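Local coordinates for alginate biosynthesis protein AlgX (Pseudomonas aeruginosa, PDB 4KNC), which protects the exopolysaccharide alginate from degradation as the polymer crosses the periplasm and takes part in its O-acetylation, at residues L38-A41 with W45-R48; W64-A69 with S308-A313; N93-K96 with E101-G104; G155-A160 with E256-A261; I385-A390 with G395-Q400. All blocks are in the same frame, centred on the assembly; numbering follows the deposited sequence.

In the fold
Contacts 1, 3 and 4 lie in the SGNH hydrolase-like domain, contact 5 in the C-terminal carbohydrate-binding module, and contact 2 where the two domains approach each other. Contacts 1 and 3 follow one another along the chain and touch, their centres about 10 Å apart: the hairpin of 38-40 and 46-48 rests on the loop leading into helix 99-104. Contact 4 pairs helices 153-169 and 251-259, about 28 Å from contact 3 between centres. Contact 2 joins helix 61-76 to helix 307-316, late in the catalytic domain, so contacts 3 and 4 fall between its segments in sequence. Helix 307-316 also touches contact 5, about 16 Å away between centres, and so forms part of the interface between domain and module.

Contact 1: residues L38-A41 with W45-R48; sequences LVQA and WLFR
A41 CB presses against the rim of the F47 ring, 3.6 Å from CE1 and close to the ring plane, while also touching W45 CB at 3.7 Å. F47 has CG anti to its carbonyl carbon (chi1 -72°), which swings the ring along the strand to A41; F47 CB, fixed by the backbone, lies against V39 CG2. This end of the contact is tight in the backbone as well: A41 N donates to W45 O over 2.7 Å, and the W45 indole leads off toward R89, N93 and K96. V39 and F47 exchange two further bonds, V39 N to F47 O and F47 N to V39 O. They form the hydrogen-bonded pair of a beta hairpin, strands 38-40 and 46-48, with L38–R48 and Q40–L46 as non-hydrogen-bonded pairs around it. Packing is slacker around L38, whose CD2 approaches R48 CG to 3.9 Å but L46 CD1 only to 4.5 Å; helix 194-203 fills in against L38, L46 and R48. Q40, partly open to solvent, bends at chi2 (76°) and folds its amide back onto L46, with NE2 3.6 Å from L46 CD2 while OE1 is hydrogen-bonded to Y207. The R48 guanidinium leaves the hairpin for a salt bridge with D52 and a cation-pi contact with F34, and its side chain lies about 8 Å from that of D148, an inferred active-site residue.

Contact 2: residues W64-A69 with S308-A313; sequences WRELRA and SFYRQA
Helix-on-helix packing between 61-76 and 307-316 turns on the ring of Y310, which slides under E66. E66 CB stands 3.5 Å from the ring centroid and just 1° off the normal, a CH-pi contact over the face; F309 CD2 lies over the centre of the opposite face, so the ring is sandwiched. The E66 chain runs extended beyond CG out past the CD2 corner, where CD is 3.5 Å from Y310 CD2 and the carboxylate plane is inclined 31° to the ring. On the other side of the ring, E66 O lies off the rim, 3.5 Å from Y310 CE1. At the phenol end L67 closes in, its CD2 lying 3.3 Å from Y310 OH, a hydroxyl hydrogen-bonded to M304 O. E66 OE2 also lies close to the carboxylate of E62, a like-charge pairing that could raise the proton affinity of one of them. Behind the first helix, W64 and L67 pack on helix 107-123; behind the second, F309 and A313 rest on helix 275-282, while R311 reaches E381 of strand 380-386 and Q400 of strand 396-400 in the carbohydrate-binding module.

Contact 3: residues N93-K96 with E101-G104; sequences NREK and EKAG
K102 reaches from helix 99-104 back to R94 and E95, spanning the short loop, with its 3-10 segment 95-96, that links helix 89-93 to helix 99-104. From CB, the chain sets out with CG anti to the backbone N (chi1 179°) and stays extended to the end, which gives it the length to bridge the loop. CG meets the R94 guanidinium first, 4.0 Å from NE. CD follows and comes within 4.2 Å of E95 OE1. CE then settles over one face of the guanidinium, displaced toward its rim and 3.6 Å from R94 NE; the two side chains cross at about a right angle there. At the tip, NZ is gripped by both carboxylate oxygens of E95 in a forked salt bridge, 3.1 Å to OE1 and 3.2 Å to OE2, each oxygen offering its syn lone pair. E95 turns to meet it through a bend at chi2 (-50°). R94 NE and K102 NZ stay 4.7 Å apart, each side chain with its own acidic partner: E95 for the lysine, and D136, which forms a salt bridge with R94 NH1. Since D136 also lies close to E95, K102 would probably offset some of the crowding of negative charge. The arrangement sits at the surface of the SGNH hydrolase-like domain. One water completes it, accepting from R94 NE at 2.8 Å and donating to the backbone carbonyl K102 O, also at 2.8 Å.

Contact 4: residues G155-A160 with E256-A261; sequences GARRSA and EEFSGA
R157 and F258 meet at right angles, the guanidinium turning a face to the corner of the phenyl ring. The contact packs helix 153-169 against the C-terminal end of helix 251-259 in the SGNH hydrolase-like domain; in sequence the first helix follows the inferred active-site residues D148 and H150, and the second follows the inferred nucleophile S243. F258 CZ lies 3.6 Å above the guanidinium plane, displaced toward its rim, and the two planes are 77° apart, so ring edge faces guanidinium face. The R157 chain puts CG anti to the backbone N (chi1 176°) and runs straight to NE, with CG at the ring edge in its plane, 3.8 Å from F258 CE2. Only at chi4 (-79°) does the flat group twist across the end of the ring. Nearer the helix backbone, F258 CE2 comes 3.6 Å from R157 O, and A160 CB touches CD2 loosely at 4.3 Å. F258 also touches K161 and A164 of helix 153-169, while A160 packs on F251, F254 and L255. Just past F258 the second helix ends: G260 takes a positive phi, and S259 OG accepts from A261 N in an ST turn. Opposite charges on R157 NE and E257 OE1 remain 5.2 Å apart, bridged by a water at the guanidinium edge that accepts from R157 NE at 2.8 Å and donates to E257 OE1 at 2.8 Å.

Contact 5: residues I385-A390 with G395-Q400; sequences IEQSKA and GRYVFQ
The Q387 side-chain amide overlaps the phenol end of Y397, its plane only 17° from that of the ring and its CD 4.1 Å from Y397 CZ. Q387 starts with CG anti to the backbone N (chi1 166°) and runs on extended, which carries the amide past the hydroxyl; NE2 ends 3.5 Å from Y397 OH, and CB lies 3.6 Å from the same oxygen. The polar groups find their bonds outside the pair: NE2 with H367 ND1, OE1 with T393 OG1, and Y397 OH with V366 O, so both amide and phenol are pinned in place. I385 and Y397 run antiparallel alongside one another, and on the CD2–CE2 side of the ring I385 sets CG2 near the ring plane, 3.8 Å from CD2. The far end of the isoleucine, CD1, reaches 4.2 Å from F399 CD1, a looser touch. No strand pairing joins the backbones, whose nearest CA atoms, those of I385 and Y397, are 8.5 Å apart. Strands 380-386 and 396-400 are outermost strands of two different four-stranded antiparallel sheets; I385 of one, and Q387 just beyond its end, meet Y397 and F399 of the other between the sheets, as in the beta-sandwich architecture common among carbohydrate-binding modules.

Contact 1: residues L38-A41 with W45-R48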
# COMPACT_ATOMS: atom_id res chain seq x y z
N LEU A 38 -18.19 15.00 7.88
CA LEU A 38 -17.55 16.23 7.40
C LEU A 38 -17.87 17.42 8.28
O LEU A 38 -19.00 17.59 8.69
CB LEU A 38 -17.96 16.54 5.97
CG LEU A 38 -17.55 15.51 4.92
CD1 LEU A 38 -18.37 15.74 3.65
CD2 LEU A 38 -16.03 15.61 4.62
N VAL A 39 -16.85 18.22 8.59
CA VAL A 39 -17.02 19.48 9.29
C VAL A 39 -16.39 20.62 8.49
O VAL A 39 -15.38 20.44 7.82
CB VAL A 39 -16.48 19.46 10.74
CG1 VAL A 39 -17.23 18.45 11.58
CG2 VAL A 39 -14.99 19.17 10.76
N GLN A 40 -17.02 21.79 8.58
CA GLN A 40 -16.64 22.97 7.81
C GLN A 40 -15.62 23.75 8.60
O GLN A 40 -15.92 24.23 9.69
CB GLN A 40 -17.88 23.85 7.58
CG GLN A 40 -17.61 25.15 6.82
CD GLN A 40 -17.40 24.94 5.33
OE1 GLN A 40 -18.34 24.64 4.58
NE2 GLN A 40 -16.15 25.10 4.88
N ALA A 41 -14.42 23.88 8.07
CA ALA A 41 -13.40 24.65 8.76
C ALA A 41 -13.27 26.03 8.12
O ALA A 41 -14.21 26.53 7.51
CB ALA A 41 -12.08 23.92 8.75
N TRP A 45 -12.10 24.89 3.68
CA TRP A 45 -11.54 23.70 4.31
C TRP A 45 -12.65 22.82 4.90
O TRP A 45 -13.56 23.30 5.58
CB TRP A 45 -10.48 24.06 5.37
CG TRP A 45 -9.16 24.38 4.73
CD1 TRP A 45 -8.78 25.56 4.15
CD2 TRP A 45 -8.06 23.48 4.55
NE1 TRP A 45 -7.51 25.45 3.65
CE2 TRP A 45 -7.04 24.19 3.88
CE3 TRP A 45 -7.82 22.14 4.90
CZ2 TRP A 45 -5.81 23.61 3.54
CZ3 TRP A 45 -6.60 21.57 4.58
CH2 TRP A 45 -5.61 22.30 3.91
N LEU A 46 -12.61 21.53 4.57
CA LEU A 46 -13.43 20.54 5.23
C LEU A 46 -12.51 19.52 5.90
O LEU A 46 -11.41 19.25 5.41
CB LEU A 46 -14.33 19.81 4.21
CG LEU A 46 -15.36 20.59 3.38
CD1 LEU A 46 -16.24 19.61 2.59
CD2 LEU A 46 -16.22 21.51 4.25
N PHE A 47 -12.94 18.96 7.03
CA PHE A 47 -12.20 17.86 7.64
C PHE A 47 -13.15 16.71 7.91
O PHE A 47 -14.33 16.92 8.15
CB PHE A 47 -11.57 18.30 8.95
CG PHE A 47 -10.40 19.24 8.79
CD1 PHE A 47 -10.61 20.57 8.47
CD2 PHE A 47 -9.09 18.79 8.98
CE1 PHE A 47 -9.52 21.44 8.34
CE2 PHE A 47 -8.01 19.65 8.85
CZ PHE A 47 -8.23 20.98 8.52
N ARG A 48 -12.62 15.49 7.87
CA ARG A 48 -13.36 14.31 8.30
C ARG A 48 -13.00 14.02 9.75
O ARG A 48 -11.84 13.95 10.08
CB ARG A 48 -12.98 13.11 7.44
CG ARG A 48 -13.12 13.38 5.94
CD ARG A 48 -12.46 12.26 5.18
NE ARG A 48 -11.01 12.32 5.30
CZ ARG A 48 -10.18 11.44 4.74
NH1 ARG A 48 -10.66 10.42 4.05
NH2 ARG A 48 -8.86 11.58 4.88

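Contact 2: residues W64-A69 with S308-A313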
# COMPACT_ATOMS: atom_id res chain seq x y z
N TRP A 64 1.93 -5.87 14.62
CA TRP A 64 3.35 -5.56 14.81
C TRP A 64 4.25 -6.77 14.56
O TRP A 64 5.32 -6.64 13.96
CB TRP A 64 3.61 -4.91 16.17
CG TRP A 64 2.97 -3.54 16.26
CD1 TRP A 64 1.94 -3.17 17.07
CD2 TRP A 64 3.29 -2.39 15.46
NE1 TRP A 64 1.61 -1.85 16.84
CE2 TRP A 64 2.43 -1.35 15.86
CE3 TRP A 64 4.23 -2.14 14.46
CZ2 TRP A 64 2.48 -0.07 15.29
CZ3 TRP A 64 4.29 -0.87 13.90
CH2 TRP A 64 3.41 0.14 14.31
N ARG A 65 3.78 -7.95 14.98
CA ARG A 65 4.52 -9.18 14.68
C ARG A 65 4.59 -9.47 13.18
O ARG A 65 5.63 -9.87 12.66
CB ARG A 65 3.92 -10.39 15.41
CG ARG A 65 4.21 -10.41 16.90
CD ARG A 65 3.89 -11.77 17.49
NE ARG A 65 2.52 -12.19 17.21
CZ ARG A 65 1.49 -11.94 18.01
NH1 ARG A 65 1.67 -11.26 19.14
NH2 ARG A 65 0.28 -12.36 17.68
N GLU A 66 3.48 -9.26 12.48
CA GLU A 66 3.45 -9.51 11.04
C GLU A 66 4.36 -8.52 10.31
O GLU A 66 5.05 -8.88 9.34
CB GLU A 66 2.01 -9.43 10.51
CG GLU A 66 1.13 -10.64 10.90
CD GLU A 66 -0.33 -10.44 10.53
OE1 GLU A 66 -0.89 -9.38 10.88
OE2 GLU A 66 -0.93 -11.32 9.87
N LEU A 67 4.37 -7.28 10.77
CA LEU A 67 5.22 -6.26 10.15
C LEU A 67 6.68 -6.63 10.34
O LEU A 67 7.46 -6.59 9.38
CB LEU A 67 4.90 -4.87 10.70
CG LEU A 67 3.65 -4.21 10.09
CD1 LEU A 67 3.14 -3.05 10.93
CD2 LEU A 67 3.93 -3.75 8.68
N ARG A 68 7.06 -7.00 11.56
CA ARG A 68 8.45 -7.42 11.82
C ARG A 68 8.85 -8.65 10.99
O ARG A 68 9.93 -8.69 10.41
CB ARG A 68 8.69 -7.65 13.32
CG ARG A 68 9.83 -8.61 13.68
CD ARG A 68 11.22 -8.09 13.26
NE ARG A 68 11.74 -7.01 14.09
CZ ARG A 68 12.99 -6.55 14.01
NH1 ARG A 68 13.40 -5.56 14.79
NH2 ARG A 68 13.85 -7.09 13.15
N ALA A 69 7.96 -9.64 10.92
CA ALA A 69 8.23 -10.83 10.13
C ALA A 69 8.46 -10.50 8.65
O ALA A 69 9.39 -11.02 8.02
CB ALA A 69 7.08 -11.83 10.27
N SER A 308 -4.60 -11.97 5.46
CA SER A 308 -4.54 -12.36 4.06
C SER A 308 -3.51 -11.54 3.26
O SER A 308 -3.03 -11.98 2.21
CB SER A 308 -5.92 -12.32 3.41
OG SER A 308 -6.54 -11.06 3.60
N PHE A 309 -3.17 -10.35 3.75
CA PHE A 309 -2.08 -9.57 3.16
C PHE A 309 -0.74 -10.29 3.33
O PHE A 309 -0.00 -10.51 2.37
CB PHE A 309 -1.98 -8.17 3.78
CG PHE A 309 -0.74 -7.43 3.36
CD1 PHE A 309 -0.58 -6.99 2.06
CD2 PHE A 309 0.27 -7.18 4.28
CE1 PHE A 309 0.56 -6.31 1.66
CE2 PHE A 309 1.42 -6.48 3.89
CZ PHE A 309 1.57 -6.05 2.58
N TYR A 310 -0.44 -10.65 4.58
CA TYR A 310 0.84 -11.28 4.89
C TYR A 310 0.98 -12.69 4.31
O TYR A 310 2.07 -13.08 3.90
CB TYR A 310 1.10 -11.24 6.40
CG TYR A 310 1.18 -9.80 6.89
CD1 TYR A 310 2.38 -9.09 6.82
CD2 TYR A 310 0.05 -9.14 7.35
CE1 TYR A 310 2.45 -7.76 7.23
CE2 TYR A 310 0.11 -7.81 7.77
CZ TYR A 310 1.32 -7.13 7.70
OH TYR A 310 1.38 -5.81 8.12
N ARG A 311 -0.13 -13.43 4.25
CA ARG A 311 -0.11 -14.75 3.59
C ARG A 311 0.31 -14.69 2.11
O ARG A 311 0.81 -15.67 1.56
CB ARG A 311 -1.48 -15.43 3.71
CG ARG A 311 -1.85 -15.75 5.14
CD ARG A 311 -3.15 -16.51 5.19
NE ARG A 311 -3.05 -17.84 4.59
CZ ARG A 311 -4.10 -18.63 4.40
NH1 ARG A 311 -5.30 -18.21 4.76
NH2 ARG A 311 -3.95 -19.83 3.86
N GLN A 312 0.08 -13.56 1.47
CA GLN A 312 0.60 -13.34 0.12
C GLN A 312 2.02 -12.75 0.16
O GLN A 312 2.94 -13.26 -0.48
CB GLN A 312 -0.34 -12.42 -0.65
CG GLN A 312 -1.72 -12.99 -0.89
CD GLN A 312 -2.67 -11.97 -1.45
OE1 GLN A 312 -2.65 -11.67 -2.65
NE2 GLN A 312 -3.51 -11.42 -0.58
N ALA A 313 2.20 -11.68 0.93
CA ALA A 313 3.47 -10.96 0.92
C ALA A 313 4.66 -11.83 1.30
O ALA A 313 5.69 -11.78 0.63
CB ALA A 313 3.40 -9.70 1.77

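Contact 3: residues N93-K96 with E101-G104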
# COMPACT_ATOMS: atom_id res chain seq x y z
N ASN A 93 -2.51 20.22 9.19
CA ASN A 93 -3.25 21.44 8.93
C ASN A 93 -4.24 21.79 10.04
O ASN A 93 -5.29 22.39 9.78
CB ASN A 93 -3.94 21.36 7.57
CG ASN A 93 -2.97 21.53 6.42
OD1 ASN A 93 -2.79 20.62 5.60
ND2 ASN A 93 -2.34 22.71 6.33
N ARG A 94 -3.91 21.38 11.27
CA ARG A 94 -4.60 21.85 12.47
C ARG A 94 -5.10 23.30 12.38
O ARG A 94 -6.26 23.58 12.66
CB ARG A 94 -3.69 21.71 13.69
CG ARG A 94 -4.37 22.08 15.00
CD ARG A 94 -3.37 22.18 16.14
NE ARG A 94 -4.05 22.21 17.44
CZ ARG A 94 -3.44 22.42 18.59
NH1 ARG A 94 -2.13 22.63 18.62
NH2 ARG A 94 -4.14 22.43 19.72
N GLU A 95 -4.23 24.23 11.98
CA GLU A 95 -4.56 25.66 12.04
C GLU A 95 -5.69 26.10 11.11
O GLU A 95 -6.21 27.21 11.26
CB GLU A 95 -3.32 26.54 11.83
CG GLU A 95 -2.25 26.42 12.95
CD GLU A 95 -2.82 26.55 14.37
OE1 GLU A 95 -3.69 27.41 14.59
OE2 GLU A 95 -2.40 25.80 15.27
N LYS A 96 -6.07 25.25 10.17
CA LYS A 96 -7.18 25.59 9.27
C LYS A 96 -8.55 25.32 9.92
O LYS A 96 -9.59 25.69 9.38
CB LYS A 96 -7.05 24.82 7.96
CG LYS A 96 -5.71 25.03 7.25
CD LYS A 96 -5.56 26.44 6.72
CE LYS A 96 -4.33 26.56 5.84
NZ LYS A 96 -4.18 27.93 5.25
N GLU A 101 -13.63 23.77 16.55
CA GLU A 101 -13.05 22.48 16.15
C GLU A 101 -11.62 22.29 16.65
O GLU A 101 -11.24 21.20 17.09
CB GLU A 101 -13.08 22.35 14.63
CG GLU A 101 -14.47 22.29 14.08
CD GLU A 101 -14.54 22.77 12.66
OE1 GLU A 101 -15.66 22.89 12.14
OE2 GLU A 101 -13.48 23.03 12.05
N LYS A 102 -10.83 23.35 16.56
CA LYS A 102 -9.48 23.28 17.10
C LYS A 102 -9.53 22.96 18.59
O LYS A 102 -8.73 22.16 19.10
CB LYS A 102 -8.72 24.59 16.89
CG LYS A 102 -7.30 24.53 17.47
CD LYS A 102 -6.50 25.79 17.19
CE LYS A 102 -5.07 25.64 17.70
NZ LYS A 102 -4.29 26.91 17.56
N ALA A 103 -10.48 23.58 19.29
CA ALA A 103 -10.60 23.34 20.73
C ALA A 103 -11.01 21.90 20.99
O ALA A 103 -10.52 21.27 21.93
CB ALA A 103 -11.58 24.31 21.36
N GLY A 104 -11.88 21.37 20.13
CA GLY A 104 -12.36 20.00 20.24
C GLY A 104 -11.41 18.89 19.81
O GLY A 104 -11.57 17.74 20.22
O HOH W 1 -6.48 20.91 18.09

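Contact 4: residues G155-A160 with E256-A261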
# COMPACT_ATOMS: atom_id res chain seq x y z
N GLY A 155 3.14 19.66 -0.36
CA GLY A 155 3.11 18.72 0.75
C GLY A 155 4.00 17.51 0.48
O GLY A 155 4.78 17.08 1.35
N ALA A 156 3.86 16.95 -0.72
CA ALA A 156 4.68 15.82 -1.15
C ALA A 156 6.17 16.18 -1.14
O ALA A 156 7.01 15.35 -0.84
CB ALA A 156 4.26 15.35 -2.54
N ARG A 157 6.48 17.43 -1.50
CA ARG A 157 7.86 17.89 -1.59
C ARG A 157 8.49 17.99 -0.20
O ARG A 157 9.59 17.46 0.04
CB ARG A 157 7.91 19.25 -2.32
CG ARG A 157 9.32 19.87 -2.37
CD ARG A 157 9.31 21.22 -3.10
NE ARG A 157 10.61 21.88 -3.02
CZ ARG A 157 11.03 22.56 -1.95
NH1 ARG A 157 10.24 22.67 -0.89
NH2 ARG A 157 12.24 23.12 -1.94
N ARG A 158 7.79 18.66 0.72
CA ARG A 158 8.28 18.79 2.09
C ARG A 158 8.41 17.42 2.74
O ARG A 158 9.29 17.20 3.57
CB ARG A 158 7.38 19.71 2.94
CG ARG A 158 7.34 21.17 2.46
CD ARG A 158 6.77 22.15 3.49
NE ARG A 158 5.31 22.10 3.64
CZ ARG A 158 4.43 22.77 2.89
NH1 ARG A 158 3.12 22.64 3.11
NH2 ARG A 158 4.85 23.55 1.90
N SER A 159 7.52 16.50 2.37
CA SER A 159 7.63 15.14 2.90
C SER A 159 8.86 14.42 2.34
O SER A 159 9.59 13.72 3.06
CB SER A 159 6.36 14.36 2.56
OG SER A 159 5.23 15.01 3.09
N ALA A 160 9.07 14.58 1.05
CA ALA A 160 10.16 13.88 0.39
C ALA A 160 11.54 14.38 0.87
O ALA A 160 12.51 13.62 0.90
CB ALA A 160 10.02 13.99 -1.12
N GLU A 256 13.77 11.81 -5.74
CA GLU A 256 15.01 11.79 -6.53
C GLU A 256 15.80 13.08 -6.35
O GLU A 256 17.01 13.05 -6.19
CB GLU A 256 14.73 11.56 -8.01
CG GLU A 256 14.09 10.22 -8.33
CD GLU A 256 13.56 10.17 -9.74
OE1 GLU A 256 13.17 11.24 -10.24
OE2 GLU A 256 13.52 9.07 -10.33
N GLU A 257 15.09 14.21 -6.38
CA GLU A 257 15.74 15.50 -6.29
C GLU A 257 16.53 15.60 -5.00
O GLU A 257 17.71 15.93 -5.00
CB GLU A 257 14.73 16.66 -6.38
CG GLU A 257 15.43 17.99 -6.20
CD GLU A 257 14.50 19.17 -6.13
OE1 GLU A 257 13.28 19.02 -6.39
OE2 GLU A 257 15.01 20.27 -5.80
N PHE A 258 15.88 15.27 -3.89
CA PHE A 258 16.53 15.40 -2.59
C PHE A 258 17.48 14.26 -2.20
O PHE A 258 18.29 14.44 -1.32
CB PHE A 258 15.50 15.63 -1.48
CG PHE A 258 14.66 16.85 -1.71
CD1 PHE A 258 15.25 18.10 -1.83
CD2 PHE A 258 13.28 16.75 -1.83
CE1 PHE A 258 14.48 19.23 -2.05
CE2 PHE A 258 12.51 17.88 -2.05
CZ PHE A 258 13.10 19.12 -2.17
N SER A 259 17.37 13.10 -2.85
CA SER A 259 18.24 11.97 -2.50
C SER A 259 19.38 11.78 -3.48
O SER A 259 20.41 11.24 -3.12
CB SER A 259 17.46 10.66 -2.39
OG SER A 259 17.14 10.16 -3.68
N GLY A 260 19.20 12.21 -4.73
CA GLY A 260 20.21 11.99 -5.75
C GLY A 260 20.16 10.60 -6.36
O GLY A 260 21.00 10.24 -7.17
N ALA A 261 19.16 9.80 -5.99
CA ALA A 261 19.04 8.44 -6.51
C ALA A 261 17.79 8.27 -7.36
O ALA A 261 16.77 8.91 -7.09
CB ALA A 261 19.00 7.45 -5.36
O HOH W 2 11.67 21.10 -5.49

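Contact 5: residues I385-A390 with G395-Q400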
# COMPACT_ATOMS: atom_id res chain seq x y z
N ILE A 385 -9.26 -13.89 -2.22
CA ILE A 385 -8.32 -12.81 -2.48
C ILE A 385 -8.84 -11.86 -3.53
O ILE A 385 -9.02 -12.24 -4.69
CB ILE A 385 -6.95 -13.36 -2.96
CG1 ILE A 385 -6.39 -14.35 -1.94
CG2 ILE A 385 -5.96 -12.21 -3.22
CD1 ILE A 385 -5.02 -14.86 -2.30
N GLU A 386 -9.08 -10.62 -3.13
CA GLU A 386 -9.50 -9.58 -4.06
C GLU A 386 -8.30 -8.74 -4.47
O GLU A 386 -7.57 -8.22 -3.63
CB GLU A 386 -10.58 -8.69 -3.43
CG GLU A 386 -11.82 -9.42 -2.95
CD GLU A 386 -12.60 -10.07 -4.08
OE1 GLU A 386 -13.14 -11.18 -3.86
OE2 GLU A 386 -12.68 -9.48 -5.17
N GLN A 387 -8.10 -8.60 -5.77
CA GLN A 387 -6.98 -7.85 -6.30
C GLN A 387 -7.48 -6.56 -6.94
O GLN A 387 -8.55 -6.55 -7.54
CB GLN A 387 -6.25 -8.71 -7.32
CG GLN A 387 -5.28 -7.98 -8.19
CD GLN A 387 -4.56 -8.91 -9.15
OE1 GLN A 387 -3.49 -9.45 -8.84
NE2 GLN A 387 -5.15 -9.12 -10.31
N SER A 388 -6.71 -5.49 -6.81
CA SER A 388 -7.05 -4.20 -7.41
C SER A 388 -7.31 -4.32 -8.90
O SER A 388 -6.62 -5.05 -9.61
CB SER A 388 -5.92 -3.19 -7.18
OG SER A 388 -6.13 -2.02 -7.95
N LYS A 389 -8.32 -3.57 -9.38
CA LYS A 389 -8.68 -3.54 -10.79
C LYS A 389 -7.57 -2.92 -11.64
O LYS A 389 -7.51 -3.14 -12.85
CB LYS A 389 -9.97 -2.73 -11.01
CG LYS A 389 -11.18 -3.15 -10.18
CD LYS A 389 -11.76 -4.49 -10.62
CE LYS A 389 -13.11 -4.74 -9.96
NZ LYS A 389 -13.62 -6.10 -10.27
N ALA A 390 -6.71 -2.14 -11.00
CA ALA A 390 -5.72 -1.37 -11.75
C ALA A 390 -4.37 -2.06 -11.92
O ALA A 390 -3.53 -1.58 -12.66
CB ALA A 390 -5.54 0.01 -11.13
N GLY A 395 -2.37 -12.23 -13.93
CA GLY A 395 -3.34 -13.15 -13.36
C GLY A 395 -2.76 -14.09 -12.31
O GLY A 395 -3.44 -15.01 -11.87
N ARG A 396 -1.51 -13.86 -11.91
CA ARG A 396 -0.86 -14.67 -10.89
C ARG A 396 -1.15 -14.20 -9.45
O ARG A 396 -1.21 -13.00 -9.17
CB ARG A 396 0.65 -14.72 -11.12
CG ARG A 396 1.42 -15.58 -10.14
CD ARG A 396 2.88 -15.65 -10.52
NE ARG A 396 3.67 -16.43 -9.57
CZ ARG A 396 4.90 -16.10 -9.19
NH1 ARG A 396 5.48 -15.00 -9.69
NH2 ARG A 396 5.56 -16.85 -8.32
N TYR A 397 -1.32 -15.18 -8.56
CA TYR A 397 -1.56 -15.00 -7.13
C TYR A 397 -0.66 -16.00 -6.45
O TYR A 397 -0.36 -17.04 -7.02
CB TYR A 397 -3.00 -15.37 -6.79
CG TYR A 397 -4.03 -14.45 -7.36
CD1 TYR A 397 -4.42 -14.57 -8.68
CD2 TYR A 397 -4.60 -13.45 -6.58
CE1 TYR A 397 -5.38 -13.72 -9.21
CE2 TYR A 397 -5.55 -12.60 -7.10
CZ TYR A 397 -5.94 -12.73 -8.41
OH TYR A 397 -6.89 -11.88 -8.93
N VAL A 398 -0.22 -15.69 -5.23
CA VAL A 398 0.63 -16.59 -4.44
C VAL A 398 0.27 -16.49 -2.96
O VAL A 398 0.11 -15.38 -2.45
CB VAL A 398 2.13 -16.24 -4.59
CG1 VAL A 398 2.98 -17.19 -3.76
CG2 VAL A 398 2.57 -16.26 -6.05
N PHE A 399 0.13 -17.61 -2.28
CA PHE A 399 -0.24 -17.56 -0.85
C PHE A 399 0.22 -18.77 -0.06
O PHE A 399 0.33 -19.87 -0.60
CB PHE A 399 -1.75 -17.33 -0.67
CG PHE A 399 -2.62 -18.48 -1.14
CD1 PHE A 399 -3.06 -18.54 -2.45
CD2 PHE A 399 -3.01 -19.49 -0.27
CE1 PHE A 399 -3.87 -19.59 -2.89
CE2 PHE A 399 -3.82 -20.54 -0.70
CZ PHE A 399 -4.24 -20.59 -2.01
N GLN A 400 0.52 -18.58 1.22
CA GLN A 400 0.92 -19.70 2.05
C GLN A 400 -0.33 -20.42 2.54
O GLN A 400 -1.37 -19.80 2.79
CB GLN A 400 1.78 -19.24 3.23
CG GLN A 400 1.03 -18.45 4.28
CD GLN A 400 1.95 -17.58 5.13
OE1 GLN A 400 1.48 -16.77 5.94
NE2 GLN A 400 3.25 -17.73 4.95